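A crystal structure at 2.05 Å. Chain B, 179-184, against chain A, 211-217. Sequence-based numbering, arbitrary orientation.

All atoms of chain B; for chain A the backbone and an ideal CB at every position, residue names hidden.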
# COMPACT_ATOMS: atom_id res chain seq x y z
N LEU B 179 -13.09 8.13 1.68
CA LEU B 179 -13.40 8.37 3.09
C LEU B 179 -13.78 9.81 3.29
O LEU B 179 -14.53 10.14 4.19
CB LEU B 179 -12.22 8.00 4.01
CG LEU B 179 -11.90 6.51 4.18
CD1 LEU B 179 -10.72 6.29 5.09
CD2 LEU B 179 -13.09 5.79 4.71
N MSE B 180 -13.24 10.70 2.49
CA MSE B 180 -13.59 12.09 2.71
C MSE B 180 -14.91 12.58 2.13
O MSE B 180 -15.62 13.36 2.79
CB MSE B 180 -12.49 13.05 2.36
CG MSE B 180 -12.13 13.76 3.62
SE MSE B 180 -11.29 15.37 3.20
CE MSE B 180 -9.51 14.56 3.08
N LEU B 181 -15.22 12.14 0.91
CA LEU B 181 -16.48 12.54 0.26
C LEU B 181 -17.62 11.57 0.56
O LEU B 181 -18.80 11.95 0.47
CB LEU B 181 -16.28 12.67 -1.25
CG LEU B 181 -15.21 13.70 -1.67
CD1 LEU B 181 -14.98 13.67 -3.17
CD2 LEU B 181 -15.62 15.08 -1.20
N GLY B 182 -17.27 10.34 0.90
CA GLY B 182 -18.24 9.28 1.13
C GLY B 182 -19.16 8.95 -0.04
O GLY B 182 -20.27 8.51 0.19
N ASP B 183 -18.72 9.15 -1.28
CA ASP B 183 -19.57 8.83 -2.45
C ASP B 183 -19.64 7.31 -2.66
O ASP B 183 -18.76 6.56 -2.22
CB ASP B 183 -19.05 9.48 -3.73
CG ASP B 183 -19.25 10.99 -3.74
OD1 ASP B 183 -20.20 11.52 -3.13
OD2 ASP B 183 -18.45 11.67 -4.39
N THR B 184 -20.71 6.87 -3.30
CA THR B 184 -20.90 5.45 -3.57
C THR B 184 -19.86 4.89 -4.54
O THR B 184 -19.49 5.55 -5.51
CB THR B 184 -22.30 5.20 -4.16
OG1 THR B 184 -23.27 5.62 -3.20
CG2 THR B 184 -22.52 3.72 -4.47
N UNK A 211 -14.67 23.67 -7.73
CA UNK A 211 -15.98 23.09 -7.38
C UNK A 211 -15.76 22.09 -6.24
O UNK A 211 -16.49 22.08 -5.24
CB UNK A 211 -16.63 22.41 -8.59
N UNK A 212 -14.73 21.26 -6.37
CA UNK A 212 -14.44 20.29 -5.32
C UNK A 212 -14.09 21.01 -4.01
O UNK A 212 -14.53 20.60 -2.94
CB UNK A 212 -13.30 19.37 -5.75
N UNK A 213 -13.32 22.09 -4.09
CA UNK A 213 -12.93 22.84 -2.89
C UNK A 213 -14.15 23.37 -2.15
O UNK A 213 -14.26 23.29 -0.93
CB UNK A 213 -12.00 24.00 -3.26
N UNK A 214 -15.07 23.93 -2.93
CA UNK A 214 -16.30 24.50 -2.40
C UNK A 214 -17.20 23.40 -1.80
O UNK A 214 -17.82 23.59 -0.76
CB UNK A 214 -17.04 25.26 -3.50
N UNK A 215 -17.28 22.25 -2.47
CA UNK A 215 -18.00 21.11 -1.93
C UNK A 215 -17.47 20.73 -0.55
O UNK A 215 -18.25 20.53 0.39
CB UNK A 215 -17.90 19.92 -2.88
N UNK A 216 -16.15 20.64 -0.42
CA UNK A 216 -15.51 20.31 0.86
C UNK A 216 -15.74 21.42 1.87
O UNK A 216 -16.04 21.14 3.03
CB UNK A 216 -14.01 20.07 0.67
N UNK A 217 -15.61 22.68 1.44
CA UNK A 217 -15.75 23.82 2.36
C UNK A 217 -17.20 24.01 2.84
O UNK A 217 -17.44 24.67 3.85
CB UNK A 217 -15.26 25.10 1.68

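Chain A runs as a continuous helix through all seven positions, and chain B meets it with the last turn of its own helix and the loop that follows. M180(B) and L181(B) supply an apolar surface; beyond G182(B), whose positive phi turns the chain out of the helix, D183(B) supplies a carboxylate. No ideal CB of chain A has an atom of chain B within 5.5 Å, so any contact must be made by side chains long enough to cross the gap.

Position 211 lies out of reach, and chain B sets no rule for it; the backbone asks only for a residue that tolerates a helix. It is T211(A), whose OG1 is hydrogen-bonded elsewhere in the structure.

At 212 the CA-to-CB bond points sideways, yet the isobutyl group of L181(B) lies within range of a side chain that bends back. Leucine, isoleucine or methionine would suit; a short residue would fall short, and a charge would find little to pair with. The deposited residue is L212(A), with chi1 t and chi2 p, and its CD1 comes 4.1 Å from CD1 of L181(B).

Positions 213 and 214 are both out of reach, so the visible half of the contact says little about either. They are A213(A) and R214(A), the latter with its NH1 and NH2 hydrogen-bonded elsewhere in the structure.

Position 215 is the most legible. Its CB points toward chain B, but the D183(B) carboxylate lies well beyond it, past the side chain of L181(B). A long, positively charged residue is called for: lysine could offer one ammonium, whereas arginine could engage both carboxylate oxygens and lay a flat group against the leucine. R215(A) does this with chi1 to chi3 all t, an extended arm. NH2 of R215(A) donates to OD1 of D183(B) at 2.8 Å and NH1 of R215(A) to OD2 of D183(B) at 3.1 Å, both nearly straight, making a two-pronged salt bridge. The carboxylate meets the guanidinium at its edge, leaving one face to be covered by CD2 of L181(B).

At 216 the CB again points sideways, but the selenium of M180(B) and the CD2 methyl of L181(B) offer an apolar site to a branched or flexible side chain. Leucine or methionine would be natural choices. L216(A), with chi1 m and chi2 t, places its CD2 3.8 Å from CD2 of L181(B) and 4.0 Å from SE of M180(B), so one methyl touches both residues.

Position 217 is out of reach, leaving the choice to other surroundings; it is A217(A).

Chain A, residues 211-217: TLARRLA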
# COMPACT_ATOMS: atom_id res chain seq x y z
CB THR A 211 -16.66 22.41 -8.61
OG1 THR A 211 -17.02 23.40 -9.59
CG2 THR A 211 -17.90 21.62 -8.20
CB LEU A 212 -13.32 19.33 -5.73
CG LEU A 212 -12.80 18.43 -4.60
CD1 LEU A 212 -13.90 17.54 -4.06
CD2 LEU A 212 -11.67 17.58 -5.14
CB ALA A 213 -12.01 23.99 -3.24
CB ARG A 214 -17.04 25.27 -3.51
CG ARG A 214 -18.33 25.95 -3.04
CD ARG A 214 -18.10 26.78 -1.79
NE ARG A 214 -17.21 27.89 -2.08
CZ ARG A 214 -16.57 28.61 -1.16
NH1 ARG A 214 -16.72 28.34 0.13
NH2 ARG A 214 -15.77 29.61 -1.54
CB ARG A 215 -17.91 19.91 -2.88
CG ARG A 215 -18.57 18.67 -2.30
CD ARG A 215 -18.58 17.47 -3.23
NE ARG A 215 -19.26 16.36 -2.57
CZ ARG A 215 -19.26 15.10 -2.98
NH1 ARG A 215 -18.60 14.73 -4.06
NH2 ARG A 215 -19.93 14.18 -2.29
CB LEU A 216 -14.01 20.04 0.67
CG LEU A 216 -13.68 18.72 -0.02
CD1 LEU A 216 -12.29 18.77 -0.66
CD2 LEU A 216 -13.77 17.57 0.96
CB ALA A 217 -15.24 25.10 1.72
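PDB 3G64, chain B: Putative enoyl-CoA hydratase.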